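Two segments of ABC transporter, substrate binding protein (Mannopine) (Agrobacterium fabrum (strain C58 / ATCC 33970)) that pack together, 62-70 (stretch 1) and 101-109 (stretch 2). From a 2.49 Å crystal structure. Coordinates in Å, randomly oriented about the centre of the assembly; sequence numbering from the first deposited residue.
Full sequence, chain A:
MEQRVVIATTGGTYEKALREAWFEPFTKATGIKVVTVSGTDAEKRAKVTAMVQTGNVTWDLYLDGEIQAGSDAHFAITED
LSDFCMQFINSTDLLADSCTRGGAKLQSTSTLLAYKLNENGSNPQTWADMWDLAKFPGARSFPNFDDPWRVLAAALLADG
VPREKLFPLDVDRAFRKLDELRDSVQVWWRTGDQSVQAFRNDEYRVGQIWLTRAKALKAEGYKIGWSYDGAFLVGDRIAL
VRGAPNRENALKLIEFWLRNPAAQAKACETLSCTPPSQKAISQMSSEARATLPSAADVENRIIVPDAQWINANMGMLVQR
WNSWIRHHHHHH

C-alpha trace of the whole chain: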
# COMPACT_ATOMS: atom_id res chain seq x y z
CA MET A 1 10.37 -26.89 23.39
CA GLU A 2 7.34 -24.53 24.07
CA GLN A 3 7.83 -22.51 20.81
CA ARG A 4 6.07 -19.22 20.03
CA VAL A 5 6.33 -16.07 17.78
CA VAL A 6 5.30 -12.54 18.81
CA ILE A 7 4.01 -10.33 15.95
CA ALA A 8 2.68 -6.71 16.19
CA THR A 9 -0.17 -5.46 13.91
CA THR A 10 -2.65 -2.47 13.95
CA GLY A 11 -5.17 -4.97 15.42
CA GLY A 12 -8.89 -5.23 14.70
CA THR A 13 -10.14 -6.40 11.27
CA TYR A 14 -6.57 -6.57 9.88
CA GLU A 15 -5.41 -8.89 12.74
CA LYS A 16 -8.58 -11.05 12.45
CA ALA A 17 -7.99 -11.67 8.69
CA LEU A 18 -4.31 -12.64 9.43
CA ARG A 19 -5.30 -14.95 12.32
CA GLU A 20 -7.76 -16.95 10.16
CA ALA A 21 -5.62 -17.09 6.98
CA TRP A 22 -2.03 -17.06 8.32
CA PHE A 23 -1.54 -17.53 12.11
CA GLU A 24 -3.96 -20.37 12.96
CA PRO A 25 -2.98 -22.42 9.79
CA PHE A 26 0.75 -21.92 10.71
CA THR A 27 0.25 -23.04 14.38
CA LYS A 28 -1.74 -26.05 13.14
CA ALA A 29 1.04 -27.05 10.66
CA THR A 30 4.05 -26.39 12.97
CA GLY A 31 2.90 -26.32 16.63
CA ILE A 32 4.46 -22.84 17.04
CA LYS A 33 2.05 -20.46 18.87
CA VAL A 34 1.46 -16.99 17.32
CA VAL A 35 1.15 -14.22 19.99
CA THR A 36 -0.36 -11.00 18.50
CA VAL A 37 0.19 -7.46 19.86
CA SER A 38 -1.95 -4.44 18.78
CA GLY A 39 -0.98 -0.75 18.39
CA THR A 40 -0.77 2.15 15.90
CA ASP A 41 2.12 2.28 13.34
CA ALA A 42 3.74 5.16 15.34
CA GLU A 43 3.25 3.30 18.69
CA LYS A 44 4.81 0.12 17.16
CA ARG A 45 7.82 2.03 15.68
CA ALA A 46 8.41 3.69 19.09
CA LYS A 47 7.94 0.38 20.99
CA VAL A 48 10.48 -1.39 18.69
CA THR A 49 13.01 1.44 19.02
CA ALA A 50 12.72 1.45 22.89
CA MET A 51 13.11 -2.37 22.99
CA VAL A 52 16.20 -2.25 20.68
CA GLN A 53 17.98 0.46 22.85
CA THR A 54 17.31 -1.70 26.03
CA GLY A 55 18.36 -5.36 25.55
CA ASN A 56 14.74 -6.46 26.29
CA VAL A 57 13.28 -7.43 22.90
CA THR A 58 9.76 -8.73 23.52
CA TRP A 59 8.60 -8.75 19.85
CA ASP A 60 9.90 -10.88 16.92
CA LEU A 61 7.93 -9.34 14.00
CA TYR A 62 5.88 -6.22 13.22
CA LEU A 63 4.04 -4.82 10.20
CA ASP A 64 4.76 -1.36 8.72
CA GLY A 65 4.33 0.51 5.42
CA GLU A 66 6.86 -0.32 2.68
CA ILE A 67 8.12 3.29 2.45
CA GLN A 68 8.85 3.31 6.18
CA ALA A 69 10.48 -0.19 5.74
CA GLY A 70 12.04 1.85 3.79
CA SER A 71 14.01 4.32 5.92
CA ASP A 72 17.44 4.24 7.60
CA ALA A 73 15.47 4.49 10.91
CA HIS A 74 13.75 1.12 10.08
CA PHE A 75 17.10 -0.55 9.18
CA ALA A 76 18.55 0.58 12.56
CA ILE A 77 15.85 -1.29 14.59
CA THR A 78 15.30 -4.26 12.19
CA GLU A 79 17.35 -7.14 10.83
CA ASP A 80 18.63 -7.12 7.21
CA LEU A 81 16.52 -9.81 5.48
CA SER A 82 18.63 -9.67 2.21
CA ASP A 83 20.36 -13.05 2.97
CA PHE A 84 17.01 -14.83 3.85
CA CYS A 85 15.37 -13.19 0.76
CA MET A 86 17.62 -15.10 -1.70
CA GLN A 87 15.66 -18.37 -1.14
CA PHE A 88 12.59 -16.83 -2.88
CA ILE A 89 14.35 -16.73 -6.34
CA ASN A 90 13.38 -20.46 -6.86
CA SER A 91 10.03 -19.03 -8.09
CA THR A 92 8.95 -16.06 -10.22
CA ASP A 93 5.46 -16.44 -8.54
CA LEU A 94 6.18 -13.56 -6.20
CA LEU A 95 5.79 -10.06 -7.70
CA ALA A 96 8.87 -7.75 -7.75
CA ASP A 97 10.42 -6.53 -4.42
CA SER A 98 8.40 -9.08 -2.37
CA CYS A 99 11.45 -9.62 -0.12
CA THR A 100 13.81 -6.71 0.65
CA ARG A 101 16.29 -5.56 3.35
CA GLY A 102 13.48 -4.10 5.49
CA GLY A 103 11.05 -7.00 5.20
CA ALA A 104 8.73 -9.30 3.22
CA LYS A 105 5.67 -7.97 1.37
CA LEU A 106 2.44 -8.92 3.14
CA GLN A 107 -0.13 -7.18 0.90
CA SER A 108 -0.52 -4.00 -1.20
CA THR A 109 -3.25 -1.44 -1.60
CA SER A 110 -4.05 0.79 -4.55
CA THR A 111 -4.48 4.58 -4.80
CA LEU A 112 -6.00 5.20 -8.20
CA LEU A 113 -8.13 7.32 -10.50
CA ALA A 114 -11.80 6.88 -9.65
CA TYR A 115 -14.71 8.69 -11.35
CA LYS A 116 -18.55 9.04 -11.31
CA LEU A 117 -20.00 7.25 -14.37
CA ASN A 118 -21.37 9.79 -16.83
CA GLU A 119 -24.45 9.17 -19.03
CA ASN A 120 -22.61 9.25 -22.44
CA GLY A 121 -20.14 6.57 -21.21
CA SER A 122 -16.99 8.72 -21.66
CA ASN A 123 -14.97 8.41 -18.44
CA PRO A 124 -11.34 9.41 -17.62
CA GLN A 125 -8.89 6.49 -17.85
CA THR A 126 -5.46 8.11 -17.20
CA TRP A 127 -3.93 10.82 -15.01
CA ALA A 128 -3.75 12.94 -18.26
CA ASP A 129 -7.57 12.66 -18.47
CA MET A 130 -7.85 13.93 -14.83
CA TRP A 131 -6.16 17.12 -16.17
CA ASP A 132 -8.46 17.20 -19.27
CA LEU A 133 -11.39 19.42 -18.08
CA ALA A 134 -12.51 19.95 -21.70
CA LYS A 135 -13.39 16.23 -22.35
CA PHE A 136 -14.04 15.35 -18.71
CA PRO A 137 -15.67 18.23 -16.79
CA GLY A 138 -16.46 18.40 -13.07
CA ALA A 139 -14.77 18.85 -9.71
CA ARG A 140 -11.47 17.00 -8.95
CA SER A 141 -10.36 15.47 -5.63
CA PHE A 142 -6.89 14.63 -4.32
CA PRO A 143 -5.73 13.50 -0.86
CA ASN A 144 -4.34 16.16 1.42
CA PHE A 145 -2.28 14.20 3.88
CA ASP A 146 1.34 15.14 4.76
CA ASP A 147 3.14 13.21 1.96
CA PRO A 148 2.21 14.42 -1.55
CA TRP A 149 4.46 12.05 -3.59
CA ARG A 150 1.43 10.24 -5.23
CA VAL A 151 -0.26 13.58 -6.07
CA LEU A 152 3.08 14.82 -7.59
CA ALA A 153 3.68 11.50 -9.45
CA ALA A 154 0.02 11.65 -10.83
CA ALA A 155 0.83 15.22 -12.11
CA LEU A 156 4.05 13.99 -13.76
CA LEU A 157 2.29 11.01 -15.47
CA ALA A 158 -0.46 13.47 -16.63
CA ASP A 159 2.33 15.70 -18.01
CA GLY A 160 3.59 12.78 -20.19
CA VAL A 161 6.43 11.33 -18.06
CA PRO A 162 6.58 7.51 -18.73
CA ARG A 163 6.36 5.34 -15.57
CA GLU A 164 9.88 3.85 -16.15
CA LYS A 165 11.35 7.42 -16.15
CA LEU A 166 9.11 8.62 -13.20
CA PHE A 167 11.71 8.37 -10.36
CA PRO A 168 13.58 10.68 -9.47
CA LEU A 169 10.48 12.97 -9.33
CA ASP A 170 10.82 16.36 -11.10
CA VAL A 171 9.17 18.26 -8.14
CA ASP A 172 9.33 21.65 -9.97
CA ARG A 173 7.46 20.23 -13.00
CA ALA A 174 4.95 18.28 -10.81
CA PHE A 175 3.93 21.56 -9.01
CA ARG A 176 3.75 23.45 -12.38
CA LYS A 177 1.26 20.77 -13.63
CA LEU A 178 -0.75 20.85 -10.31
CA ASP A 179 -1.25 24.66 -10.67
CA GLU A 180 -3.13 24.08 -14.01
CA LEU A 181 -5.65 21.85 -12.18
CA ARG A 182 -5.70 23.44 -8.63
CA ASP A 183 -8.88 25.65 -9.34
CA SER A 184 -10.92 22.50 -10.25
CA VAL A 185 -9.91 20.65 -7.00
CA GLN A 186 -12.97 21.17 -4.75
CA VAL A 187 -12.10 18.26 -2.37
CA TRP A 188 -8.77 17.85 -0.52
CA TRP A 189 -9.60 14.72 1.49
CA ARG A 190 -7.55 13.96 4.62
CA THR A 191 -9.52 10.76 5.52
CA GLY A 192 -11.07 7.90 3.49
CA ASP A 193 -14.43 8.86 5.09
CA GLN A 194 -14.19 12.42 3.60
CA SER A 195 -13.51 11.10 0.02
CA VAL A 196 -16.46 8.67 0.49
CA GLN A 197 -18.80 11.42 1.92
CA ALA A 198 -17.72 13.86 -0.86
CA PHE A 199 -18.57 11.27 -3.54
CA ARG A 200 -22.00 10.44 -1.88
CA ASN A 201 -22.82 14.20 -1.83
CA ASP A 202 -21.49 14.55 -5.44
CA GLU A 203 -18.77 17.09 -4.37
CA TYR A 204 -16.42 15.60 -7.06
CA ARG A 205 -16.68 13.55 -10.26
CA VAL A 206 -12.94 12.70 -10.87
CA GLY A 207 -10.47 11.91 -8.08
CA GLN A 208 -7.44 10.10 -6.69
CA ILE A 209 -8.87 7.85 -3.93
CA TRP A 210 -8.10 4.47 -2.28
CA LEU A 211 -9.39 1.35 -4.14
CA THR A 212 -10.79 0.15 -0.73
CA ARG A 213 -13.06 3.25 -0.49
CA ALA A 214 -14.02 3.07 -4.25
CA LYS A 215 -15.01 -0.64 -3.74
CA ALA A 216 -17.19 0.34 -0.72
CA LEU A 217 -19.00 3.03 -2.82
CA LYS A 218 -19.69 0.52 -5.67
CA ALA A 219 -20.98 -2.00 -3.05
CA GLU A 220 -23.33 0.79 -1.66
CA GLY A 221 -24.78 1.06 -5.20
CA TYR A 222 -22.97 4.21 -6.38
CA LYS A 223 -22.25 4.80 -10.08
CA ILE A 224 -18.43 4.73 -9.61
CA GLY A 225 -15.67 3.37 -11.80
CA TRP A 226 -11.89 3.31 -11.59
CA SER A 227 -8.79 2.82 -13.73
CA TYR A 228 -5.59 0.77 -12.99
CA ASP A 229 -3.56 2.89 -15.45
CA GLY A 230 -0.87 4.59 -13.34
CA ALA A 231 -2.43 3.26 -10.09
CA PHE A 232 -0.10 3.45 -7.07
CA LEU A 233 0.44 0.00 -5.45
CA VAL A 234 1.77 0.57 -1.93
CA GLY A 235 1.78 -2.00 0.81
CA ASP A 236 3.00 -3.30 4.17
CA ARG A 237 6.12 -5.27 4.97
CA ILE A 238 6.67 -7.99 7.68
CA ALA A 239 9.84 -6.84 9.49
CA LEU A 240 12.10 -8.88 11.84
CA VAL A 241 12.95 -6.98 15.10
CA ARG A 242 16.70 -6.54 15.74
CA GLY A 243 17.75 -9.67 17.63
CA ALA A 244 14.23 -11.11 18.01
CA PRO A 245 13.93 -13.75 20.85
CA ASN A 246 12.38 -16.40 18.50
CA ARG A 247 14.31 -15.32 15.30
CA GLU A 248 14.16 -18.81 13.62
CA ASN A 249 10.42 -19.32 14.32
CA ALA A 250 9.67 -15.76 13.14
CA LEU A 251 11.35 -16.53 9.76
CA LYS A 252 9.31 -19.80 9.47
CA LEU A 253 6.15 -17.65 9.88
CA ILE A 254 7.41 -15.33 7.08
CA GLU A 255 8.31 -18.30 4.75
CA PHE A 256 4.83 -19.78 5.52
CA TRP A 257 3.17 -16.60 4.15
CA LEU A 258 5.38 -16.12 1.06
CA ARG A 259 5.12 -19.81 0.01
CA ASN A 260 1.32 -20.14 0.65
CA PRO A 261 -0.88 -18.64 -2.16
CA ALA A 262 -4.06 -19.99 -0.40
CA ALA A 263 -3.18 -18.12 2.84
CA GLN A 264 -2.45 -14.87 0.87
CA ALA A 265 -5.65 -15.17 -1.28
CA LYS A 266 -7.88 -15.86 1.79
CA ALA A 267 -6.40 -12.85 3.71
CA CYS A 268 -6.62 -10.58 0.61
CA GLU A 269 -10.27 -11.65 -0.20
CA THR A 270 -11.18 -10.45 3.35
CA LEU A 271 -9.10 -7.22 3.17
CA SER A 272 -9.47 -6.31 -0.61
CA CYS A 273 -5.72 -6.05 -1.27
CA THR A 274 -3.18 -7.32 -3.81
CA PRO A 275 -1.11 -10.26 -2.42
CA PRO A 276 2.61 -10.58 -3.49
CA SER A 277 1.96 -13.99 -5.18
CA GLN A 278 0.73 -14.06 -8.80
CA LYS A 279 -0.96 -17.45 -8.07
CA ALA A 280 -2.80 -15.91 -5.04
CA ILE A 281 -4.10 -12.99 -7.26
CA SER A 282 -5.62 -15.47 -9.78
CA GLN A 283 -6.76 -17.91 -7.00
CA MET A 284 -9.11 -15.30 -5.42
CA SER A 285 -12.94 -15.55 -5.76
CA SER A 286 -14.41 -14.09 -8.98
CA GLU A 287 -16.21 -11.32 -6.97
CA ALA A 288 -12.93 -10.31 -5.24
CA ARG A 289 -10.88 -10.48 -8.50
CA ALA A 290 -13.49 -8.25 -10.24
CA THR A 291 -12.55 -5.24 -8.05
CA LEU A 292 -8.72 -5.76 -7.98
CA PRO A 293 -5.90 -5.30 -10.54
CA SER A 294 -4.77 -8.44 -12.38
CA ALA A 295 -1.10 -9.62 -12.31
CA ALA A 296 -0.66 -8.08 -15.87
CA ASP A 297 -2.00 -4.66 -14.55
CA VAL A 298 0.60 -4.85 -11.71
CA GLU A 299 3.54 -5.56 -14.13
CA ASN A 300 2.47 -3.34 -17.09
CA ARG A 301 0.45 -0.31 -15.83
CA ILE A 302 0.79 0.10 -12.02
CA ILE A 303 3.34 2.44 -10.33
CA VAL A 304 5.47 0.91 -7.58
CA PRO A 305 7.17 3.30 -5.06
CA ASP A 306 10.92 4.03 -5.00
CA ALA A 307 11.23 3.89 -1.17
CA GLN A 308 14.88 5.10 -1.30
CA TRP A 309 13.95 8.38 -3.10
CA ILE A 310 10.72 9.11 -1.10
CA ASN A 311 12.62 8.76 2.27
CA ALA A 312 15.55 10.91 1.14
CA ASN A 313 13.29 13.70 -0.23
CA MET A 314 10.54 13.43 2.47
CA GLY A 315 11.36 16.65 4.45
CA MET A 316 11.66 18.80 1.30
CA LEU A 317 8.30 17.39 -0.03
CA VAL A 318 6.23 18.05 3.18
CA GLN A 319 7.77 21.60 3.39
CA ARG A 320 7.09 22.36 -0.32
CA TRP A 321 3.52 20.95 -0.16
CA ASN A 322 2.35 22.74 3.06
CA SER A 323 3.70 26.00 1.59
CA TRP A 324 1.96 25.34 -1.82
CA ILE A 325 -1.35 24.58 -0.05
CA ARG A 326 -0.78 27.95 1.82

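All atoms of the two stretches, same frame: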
# COMPACT_ATOMS: atom_id res chain seq x y z
N TYR A 62 6.87 -7.30 13.27
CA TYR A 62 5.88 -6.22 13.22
C TYR A 62 5.59 -5.81 11.78
O TYR A 62 6.44 -6.00 10.91
CB TYR A 62 6.22 -5.02 14.14
CG TYR A 62 7.30 -4.09 13.64
CD1 TYR A 62 8.65 -4.39 13.81
CD2 TYR A 62 6.98 -2.87 13.05
CE1 TYR A 62 9.65 -3.52 13.38
CE2 TYR A 62 7.97 -2.00 12.60
CZ TYR A 62 9.31 -2.32 12.79
OH TYR A 62 10.30 -1.47 12.35
N LEU A 63 4.38 -5.30 11.53
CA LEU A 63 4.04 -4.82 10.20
C LEU A 63 4.21 -3.31 10.13
O LEU A 63 3.94 -2.61 11.10
CB LEU A 63 2.58 -5.18 9.81
CG LEU A 63 2.18 -6.66 9.85
CD1 LEU A 63 0.69 -6.81 9.63
CD2 LEU A 63 2.93 -7.49 8.80
N ASP A 64 4.64 -2.80 8.98
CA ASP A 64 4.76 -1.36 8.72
C ASP A 64 4.73 -1.11 7.22
O ASP A 64 5.06 -2.01 6.46
CB ASP A 64 6.05 -0.76 9.33
CG ASP A 64 5.92 0.70 9.78
OD1 ASP A 64 4.96 1.38 9.33
OD2 ASP A 64 6.77 1.15 10.58
N GLY A 65 4.37 0.11 6.82
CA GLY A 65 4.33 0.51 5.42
C GLY A 65 5.67 0.30 4.74
O GLY A 65 6.71 0.44 5.38
N GLU A 66 5.65 -0.03 3.44
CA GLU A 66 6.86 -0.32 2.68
C GLU A 66 7.83 0.86 2.53
O GLU A 66 9.04 0.66 2.46
CB GLU A 66 6.52 -0.96 1.31
CG GLU A 66 5.87 -0.08 0.25
CD GLU A 66 5.77 -0.79 -1.09
OE1 GLU A 66 6.82 -1.12 -1.68
OE2 GLU A 66 4.63 -1.07 -1.52
N ILE A 67 7.30 2.08 2.53
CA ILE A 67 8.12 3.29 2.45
C ILE A 67 8.83 3.51 3.78
O ILE A 67 9.98 3.93 3.78
CB ILE A 67 7.32 4.52 1.91
CG1 ILE A 67 6.99 4.30 0.43
CG2 ILE A 67 8.11 5.85 2.12
CD1 ILE A 67 5.75 4.86 0.04
N GLN A 68 8.19 3.18 4.90
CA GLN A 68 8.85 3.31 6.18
C GLN A 68 9.86 2.14 6.37
O GLN A 68 10.86 2.31 7.07
CB GLN A 68 7.81 3.41 7.34
CG GLN A 68 8.38 3.38 8.78
CD GLN A 68 9.27 4.55 9.18
OE1 GLN A 68 9.09 5.71 8.79
NE2 GLN A 68 10.24 4.27 10.03
N ALA A 69 9.68 1.02 5.63
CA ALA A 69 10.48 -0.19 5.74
C ALA A 69 11.71 -0.46 4.77
O ALA A 69 12.18 -1.57 4.79
CB ALA A 69 9.55 -1.39 5.68
N GLY A 70 12.31 0.45 4.01
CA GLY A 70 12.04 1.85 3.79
C GLY A 70 13.24 2.68 4.19
O GLY A 70 14.27 2.69 3.51
N ARG A 101 15.50 -5.77 2.14
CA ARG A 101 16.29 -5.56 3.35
C ARG A 101 15.40 -5.34 4.59
O ARG A 101 15.62 -5.93 5.63
CB ARG A 101 17.20 -4.34 3.13
CG ARG A 101 17.97 -3.85 4.37
CD ARG A 101 18.82 -2.66 4.03
NE ARG A 101 19.70 -2.24 5.13
CZ ARG A 101 20.49 -1.17 5.07
NH1 ARG A 101 20.49 -0.40 3.99
NH2 ARG A 101 21.26 -0.85 6.10
N GLY A 102 14.39 -4.48 4.43
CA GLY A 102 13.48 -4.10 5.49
C GLY A 102 12.36 -5.05 5.82
O GLY A 102 11.71 -4.89 6.86
N GLY A 103 12.11 -6.02 4.95
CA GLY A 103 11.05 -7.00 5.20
C GLY A 103 10.40 -7.62 3.98
O GLY A 103 10.73 -7.27 2.84
N ALA A 104 9.47 -8.57 4.24
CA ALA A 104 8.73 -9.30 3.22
C ALA A 104 7.42 -8.61 2.95
O ALA A 104 6.83 -8.11 3.89
CB ALA A 104 8.48 -10.73 3.69
N LYS A 105 6.95 -8.58 1.69
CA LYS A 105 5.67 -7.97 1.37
C LYS A 105 4.53 -8.84 1.92
O LYS A 105 4.51 -10.05 1.71
CB LYS A 105 5.49 -7.75 -0.14
CG LYS A 105 4.51 -6.62 -0.49
CD LYS A 105 5.23 -5.27 -0.84
CE LYS A 105 5.57 -5.14 -2.31
NZ LYS A 105 6.59 -4.08 -2.58
N LEU A 106 3.60 -8.21 2.63
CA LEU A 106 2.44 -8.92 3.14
C LEU A 106 1.35 -8.75 2.10
O LEU A 106 0.90 -9.73 1.51
CB LEU A 106 2.01 -8.37 4.50
CG LEU A 106 0.86 -9.09 5.13
CD1 LEU A 106 1.30 -10.40 5.76
CD2 LEU A 106 0.21 -8.22 6.17
N GLN A 107 0.94 -7.50 1.85
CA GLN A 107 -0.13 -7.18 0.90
C GLN A 107 0.02 -5.73 0.45
O GLN A 107 0.63 -4.94 1.17
CB GLN A 107 -1.52 -7.43 1.53
CG GLN A 107 -1.73 -6.80 2.92
CD GLN A 107 -2.00 -5.32 3.00
OE1 GLN A 107 -1.99 -4.77 4.11
NE2 GLN A 107 -2.25 -4.62 1.89
N SER A 108 -0.58 -5.37 -0.70
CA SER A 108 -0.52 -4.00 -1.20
C SER A 108 -1.90 -3.43 -1.52
O SER A 108 -2.85 -4.15 -1.82
CB SER A 108 0.43 -3.88 -2.40
OG SER A 108 1.78 -4.13 -2.08
N THR A 109 -2.01 -2.13 -1.41
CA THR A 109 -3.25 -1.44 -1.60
C THR A 109 -3.04 -0.44 -2.72
O THR A 109 -1.92 0.02 -2.95
CB THR A 109 -3.74 -0.93 -0.21
OG1 THR A 109 -4.36 -2.05 0.42
CG2 THR A 109 -4.77 0.15 -0.30
O HOH W 1 13.26 -2.40 2.03

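Two segments distant in sequence can be joined by a few well-placed contacts rather than a continuous interface, and this mannopine-binding protein illustrates the principle with only 251 Å² buried between them. Along stretch 1, strand residue Leu63 makes the apolar contact. Its CA-to-CB bond runs sideways, but the m,t rotamer brings the chain end nearer, so that CD1 of Leu63 lies 3.8 Å from CD2 of Leu106, whose own CB points toward stretch 1. Two branched aliphatic chains suit this buried, solvent-poor spot.

After Gly65 the strand gives way to a turn, and the CA-to-CB bond of Glu66 points toward stretch 2. Lys105 sets out sideways and bends through its chi2 and chi3 angles to meet it: NZ of Lys105 donates to OE1 of Glu66 at 3.1 Å, a hydrogen bond within a salt bridge. Both residues are buried, so pairing opposite charges offsets the cost of removing them from water.

At Ala69 the backbones approach most closely. The carbonyl O of Ala69 lies 2.9 Å from CA of Gly102 in a nearly linear CA-H...O contact, and a water bridges the same oxygen and, weakly, Gly102 N. Glycine fits here because an ideal CB on Gly102 would fall 1.4 Å from Ala69 O.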